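Local coordinates for protein cytochrome C' (Rhodopseudomonas palustris, PDB 1MQV) that carries a covalently bound, high-spin heme c with no sixth iron ligand inside a four-helix bundle and probably transfers electrons, at the heme c site. Numbering follows the deposited sequence.

The heme c site. Residues 8-9, 12-13, 15-16, 19, 55, 65-67, 71, 78, 81-82, 85, 112-113, 116-117, 120-121. With HEC (heme c), chain B.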
loop_
_atom_site.group_PDB
_atom_site.type_symbol
_atom_site.label_atom_id
_atom_site.label_comp_id
_atom_site.label_asym_id
_atom_site.label_seq_id
_atom_site.Cartn_x
_atom_site.Cartn_y
_atom_site.Cartn_z
ATOM N N ARG A 8 10.831 1.504 6.331
ATOM C CA ARG A 8 9.610 1.786 5.551
ATOM C C ARG A 8 9.767 1.392 4.093
ATOM O O ARG A 8 8.821 0.918 3.479
ATOM C CB ARG A 8 9.178 3.265 5.703
ATOM C CG ARG A 8 10.073 4.283 4.984
ATOM C CD ARG A 8 9.997 5.623 5.678
ATOM N NE ARG A 8 10.516 6.710 4.852
ATOM C CZ ARG A 8 10.759 7.943 5.316
ATOM N NH1 ARG A 8 10.536 8.240 6.597
ATOM N NH2 ARG A 8 11.212 8.886 4.503
ATOM N N LYS A 9 10.965 1.539 3.527
ATOM C CA LYS A 9 11.133 1.140 2.138
ATOM C C LYS A 9 11.006 -0.372 1.994
ATOM O O LYS A 9 10.528 -0.867 0.956
ATOM C CB LYS A 9 12.507 1.612 1.616
ATOM C CG LYS A 9 12.565 3.087 1.137
ATOM C CD LYS A 9 14.040 3.383 0.762
ATOM C CE LYS A 9 14.191 4.303 -0.411
ATOM N NZ LYS A 9 15.642 4.417 -0.709
ATOM N N LEU A 12 7.260 -1.093 2.091
ATOM C CA LEU A 12 6.582 -0.670 0.858
ATOM C C LEU A 12 7.013 -1.556 -0.296
ATOM O O LEU A 12 6.243 -1.790 -1.221
ATOM C CB LEU A 12 6.849 0.815 0.549
ATOM C CG LEU A 12 6.211 1.751 1.565
ATOM C CD1 LEU A 12 6.987 3.066 1.633
ATOM C CD2 LEU A 12 4.705 2.024 1.110
ATOM N N LYS A 13 8.247 -2.066 -0.254
ATOM C CA LYS A 13 8.692 -2.976 -1.306
ATOM C C LYS A 13 7.831 -4.235 -1.220
ATOM O O LYS A 13 7.393 -4.770 -2.261
ATOM C CB LYS A 13 10.189 -3.313 -1.133
ATOM C CG LYS A 13 10.720 -4.317 -2.133
ATOM C CD LYS A 13 12.256 -4.377 -2.043
ATOM C CE LYS A 13 12.821 -5.580 -2.789
ATOM N NZ LYS A 13 12.296 -5.695 -4.171
ATOM N N MET A 15 4.818 -4.371 -0.083
ATOM C CA MET A 15 3.472 -4.031 -0.566
ATOM C C MET A 15 3.466 -4.138 -2.083
ATOM O O MET A 15 2.535 -4.706 -2.672
ATOM C CB MET A 15 3.063 -2.611 -0.127
ATOM C CG MET A 15 2.373 -2.512 1.215
ATOM S SD MET A 15 0.829 -1.508 1.152
ATOM C CE MET A 15 1.512 0.022 1.453
ATOM N N GLY A 16 4.515 -3.601 -2.721
ATOM C CA GLY A 16 4.620 -3.694 -4.174
ATOM C C GLY A 16 4.587 -5.156 -4.632
ATOM O O GLY A 16 3.843 -5.512 -5.572
ATOM N N THR A 19 1.199 -6.886 -4.733
ATOM C CA THR A 19 0.282 -6.576 -5.841
ATOM C C THR A 19 0.636 -7.366 -7.098
ATOM O O THR A 19 -0.192 -7.505 -7.988
ATOM C CB THR A 19 0.249 -5.066 -6.254
ATOM O OG1 THR A 19 1.516 -4.705 -6.834
ATOM C CG2 THR A 19 -0.033 -4.182 -5.069
ATOM N N PHE A 55 7.338 7.682 9.515
ATOM C CA PHE A 55 7.658 8.897 8.783
ATOM C C PHE A 55 7.861 10.084 9.740
ATOM O O PHE A 55 7.079 11.018 9.773
ATOM C CB PHE A 55 6.553 9.239 7.746
ATOM C CG PHE A 55 6.525 8.294 6.563
ATOM C CD1 PHE A 55 5.878 7.052 6.664
ATOM C CD2 PHE A 55 7.189 8.612 5.372
ATOM C CE1 PHE A 55 5.901 6.147 5.608
ATOM C CE2 PHE A 55 7.214 7.702 4.296
ATOM C CZ PHE A 55 6.562 6.467 4.425
ATOM N N THR A 65 15.677 8.769 0.406
ATOM C CA THR A 65 14.234 8.517 0.463
ATOM C C THR A 65 13.500 9.260 -0.626
ATOM O O THR A 65 13.928 10.322 -1.078
ATOM C CB THR A 65 13.670 8.986 1.816
ATOM O OG1 THR A 65 12.231 8.910 1.795
ATOM C CG2 THR A 65 14.033 10.464 2.064
ATOM N N ALA A 66 12.380 8.698 -1.062
ATOM C CA ALA A 66 11.602 9.355 -2.092
ATOM C C ALA A 66 10.399 10.046 -1.462
ATOM O O ALA A 66 9.543 10.544 -2.157
ATOM C CB ALA A 66 11.139 8.335 -3.136
ATOM N N ALA A 67 10.323 10.035 -0.143
ATOM C CA ALA A 67 9.238 10.718 0.549
ATOM C C ALA A 67 9.405 12.220 0.365
ATOM O O ALA A 67 10.485 12.757 0.574
ATOM C CB ALA A 67 9.274 10.367 1.997
ATOM N N ILE A 71 4.712 15.811 2.995
ATOM C CA ILE A 71 4.155 14.932 4.007
ATOM C C ILE A 71 4.000 15.627 5.357
ATOM O O ILE A 71 2.964 15.510 6.014
ATOM C CB ILE A 71 5.069 13.714 4.193
ATOM C CG1 ILE A 71 4.994 12.865 2.904
ATOM C CG2 ILE A 71 4.697 12.958 5.507
ATOM C CD1 ILE A 71 6.015 11.734 2.819
ATOM N N PHE A 78 -1.900 12.464 5.192
ATOM C CA PHE A 78 -1.009 11.374 4.789
ATOM C C PHE A 78 -1.310 10.139 5.641
ATOM O O PHE A 78 -1.533 9.058 5.071
ATOM C CB PHE A 78 0.463 11.853 4.932
ATOM C CG PHE A 78 1.500 10.776 4.733
ATOM C CD1 PHE A 78 1.937 10.440 3.441
ATOM C CD2 PHE A 78 2.111 10.186 5.828
ATOM C CE1 PHE A 78 2.986 9.534 3.263
ATOM C CE2 PHE A 78 3.172 9.275 5.655
ATOM C CZ PHE A 78 3.606 8.957 4.366
ATOM N N LEU A 81 -4.525 8.336 4.730
ATOM C CA LEU A 81 -4.572 7.670 3.430
ATOM C C LEU A 81 -4.062 6.250 3.685
ATOM O O LEU A 81 -4.450 5.313 3.000
ATOM C CB LEU A 81 -3.686 8.379 2.379
ATOM C CG LEU A 81 -4.237 8.584 0.959
ATOM C CD1 LEU A 81 -4.968 7.332 0.467
ATOM C CD2 LEU A 81 -5.204 9.770 0.989
ATOM N N PHE A 82 -3.147 6.073 4.643
ATOM C CA PHE A 82 -2.721 4.708 4.895
ATOM C C PHE A 82 -3.877 3.994 5.602
ATOM O O PHE A 82 -4.111 2.798 5.387
ATOM C CB PHE A 82 -1.497 4.628 5.799
ATOM C CG PHE A 82 -0.214 4.787 5.073
ATOM C CD1 PHE A 82 0.181 3.859 4.111
ATOM C CD2 PHE A 82 0.654 5.814 5.416
ATOM C CE1 PHE A 82 1.426 3.941 3.507
ATOM C CE2 PHE A 82 1.905 5.901 4.813
ATOM C CZ PHE A 82 2.290 4.966 3.865
ATOM N N LEU A 85 -6.225 2.880 2.974
ATOM C CA LEU A 85 -5.811 1.691 2.270
ATOM C C LEU A 85 -5.966 0.458 3.138
ATOM O O LEU A 85 -6.361 -0.592 2.656
ATOM C CB LEU A 85 -4.346 1.856 1.777
ATOM C CG LEU A 85 -3.719 0.598 1.148
ATOM C CD1 LEU A 85 -4.502 0.064 -0.129
ATOM C CD2 LEU A 85 -2.263 1.016 0.796
ATOM N N ASN A 112 -5.618 3.686 -4.135
ATOM C CA ASN A 112 -5.033 4.376 -3.009
ATOM C C ASN A 112 -3.529 4.515 -3.221
ATOM O O ASN A 112 -2.945 5.480 -2.726
ATOM C CB ASN A 112 -5.315 3.583 -1.730
ATOM C CG ASN A 112 -6.725 3.743 -1.275
ATOM O OD1 ASN A 112 -7.136 4.864 -0.924
ATOM N ND2 ASN A 112 -7.504 2.647 -1.304
ATOM N N CYS A 113 -2.907 3.576 -3.942
ATOM C CA CYS A 113 -1.450 3.657 -4.144
ATOM C C CYS A 113 -1.123 4.958 -4.896
ATOM O O CYS A 113 -0.380 5.810 -4.397
ATOM C CB CYS A 113 -0.917 2.447 -4.946
ATOM S SG CYS A 113 -1.531 0.829 -4.361
ATOM N N CYS A 116 -1.744 8.487 -3.113
ATOM C CA CYS A 116 -0.768 8.984 -2.181
ATOM C C CYS A 116 0.505 9.338 -2.953
ATOM O O CYS A 116 1.114 10.378 -2.702
ATOM C CB CYS A 116 -0.437 7.915 -1.144
ATOM S SG CYS A 116 0.727 8.521 0.013
ATOM N N HIS A 117 0.907 8.477 -3.875
ATOM C CA HIS A 117 2.135 8.748 -4.632
ATOM C C HIS A 117 2.080 10.096 -5.341
ATOM O O HIS A 117 3.046 10.837 -5.329
ATOM C CB HIS A 117 2.430 7.601 -5.624
ATOM C CG HIS A 117 2.712 6.292 -4.949
ATOM N ND1 HIS A 117 2.628 5.081 -5.596
ATOM C CD2 HIS A 117 3.088 6.009 -3.679
ATOM C CE1 HIS A 117 2.943 4.107 -4.761
ATOM N NE2 HIS A 117 3.225 4.648 -3.577
ATOM N N PHE A 120 2.791 12.665 -2.347
ATOM C CA PHE A 120 3.844 12.486 -1.345
ATOM C C PHE A 120 5.073 11.658 -1.702
ATOM O O PHE A 120 5.905 11.436 -0.818
ATOM C CB PHE A 120 3.164 11.861 -0.124
ATOM C CG PHE A 120 2.004 12.679 0.401
ATOM C CD1 PHE A 120 2.224 13.912 0.987
ATOM C CD2 PHE A 120 0.685 12.206 0.325
ATOM C CE1 PHE A 120 1.159 14.686 1.508
ATOM C CE2 PHE A 120 -0.374 12.969 0.844
ATOM C CZ PHE A 120 -0.137 14.211 1.438
ATOM N N ARG A 121 5.172 11.209 -2.953
ATOM C CA ARG A 121 6.303 10.405 -3.412
ATOM C C ARG A 121 6.996 11.064 -4.598
ATOM O O ARG A 121 6.354 11.608 -5.468
ATOM C CB ARG A 121 5.836 9.006 -3.810
ATOM C CG ARG A 121 6.968 8.026 -4.149
ATOM C CD ARG A 121 6.394 6.792 -4.875
ATOM N NE ARG A 121 7.443 5.865 -5.258
ATOM C CZ ARG A 121 7.232 4.589 -5.548
ATOM N NH1 ARG A 121 6.002 4.106 -5.492
ATOM N NH2 ARG A 121 8.242 3.798 -5.897
HETATM FE FE HEC B . 3.865 3.548 -1.888
HETATM C CHA HEC B . 7.211 3.920 -1.911
HETATM C CHB HEC B . 4.202 0.552 -3.503
HETATM C CHC HEC B . 0.637 2.786 -1.212
HETATM C CHD HEC B . 3.522 6.399 0.174
HETATM N NA HEC B . 5.440 2.435 -2.597
HETATM C C1A HEC B . 6.749 2.794 -2.487
HETATM C C2A HEC B . 7.548 1.793 -3.090
HETATM C C3A HEC B . 6.706 0.797 -3.600
HETATM C C4A HEC B . 5.375 1.244 -3.254
HETATM C CMA HEC B . 6.936 -0.470 -4.362
HETATM C CAA HEC B . 9.063 1.849 -3.242
HETATM C CBA HEC B . 9.712 1.224 -2.027
HETATM C CGA HEC B . 11.227 1.073 -2.216
HETATM O O1A HEC B . 11.657 -0.045 -2.518
HETATM O O2A HEC B . 11.956 2.072 -2.062
HETATM N NB HEC B . 2.700 2.044 -2.290
HETATM C C1B HEC B . 2.936 0.930 -3.077
HETATM C C2B HEC B . 1.718 0.138 -3.354
HETATM C C3B HEC B . 0.719 0.768 -2.721
HETATM C C4B HEC B . 1.335 1.935 -2.026
HETATM C CMB HEC B . 1.692 -1.132 -4.259
HETATM C CAB HEC B . -0.703 0.426 -2.691
HETATM C CBB HEC B . -1.185 -0.859 -2.399
HETATM N NC HEC B . 2.439 4.362 -0.713
HETATM C C1C HEC B . 1.122 3.927 -0.566
HETATM C C2C HEC B . 0.354 4.824 0.207
HETATM C C3C HEC B . 1.126 5.885 0.604
HETATM C C4C HEC B . 2.450 5.558 -0.008
HETATM C CMC HEC B . -1.198 4.739 0.404
HETATM C CAC HEC B . 0.849 7.116 1.331
HETATM C CBC HEC B . -0.313 7.139 2.234
HETATM N ND HEC B . 5.077 4.930 -1.023
HETATM C C1D HEC B . 4.820 6.085 -0.329
HETATM C C2D HEC B . 6.046 6.882 -0.110
HETATM C C3D HEC B . 7.051 6.162 -0.712
HETATM C C4D HEC B . 6.468 4.939 -1.260
HETATM C CMD HEC B . 6.086 8.097 0.863
HETATM C CAD HEC B . 8.597 6.580 -0.671
HETATM C CBD HEC B . 9.169 5.810 0.558
HETATM C CGD HEC B . 10.591 6.280 0.849
HETATM O O1D HEC B . 11.328 6.389 -0.142
HETATM O O2D HEC B . 10.933 6.537 2.020
#
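The CXXCH motif near the end of helix 99-120 holds heme c within the four-helix bundle. Cys113 SG and Cys116 SG form thioethers to the former vinyl carbons HEC CAB and HEC CAC, and His117 supplies the proximal ligand, NE2 to HEC FE at 2.1 Å, giving a nearly square-pyramidal iron. Arg121 follows on the same face; its extended chain lays a flat, charged guanidinium, suited to a flat macrocycle, over one pyrrole in a cation-pi contact, NH1 3.4 Å from HEC NA. NH1 also sits over the imidazole rim, so its charge may tune both rings. The distal face belongs to Leu12, branched and apolar with no atom able to coordinate iron: its CD2 methyl stands 3.5 Å from HEC FE where a sixth ligand would bind, and CD1 and CB cover neighbouring pyrroles. The Phe82 ring, also distal, stacks on a third pyrrole, planes 11° apart, with HEC CBC over the centre of the phenyl face. One propionate is fixed at both oxygens. HEC O2D accepts from Thr65 OG1 at 2.7 Å and from Arg8 NE at 2.9 Å, the latter a nearly straight hydrogen bond (168° at H) in the guanidinium plane and also a salt bridge. Threonine suits because its hydroxyl also accepts, from Arg8 NH2 and Ala67 N. An alanine replacing Arg8 would probably leave the carboxylate charge less balanced and Thr65 somewhat less firmly oriented. Phe55 CD2 lies over the rim of one Arg8 guanidinium face. Ala66 N donates to the other propionate oxygen, HEC O1D, at 2.7 Å.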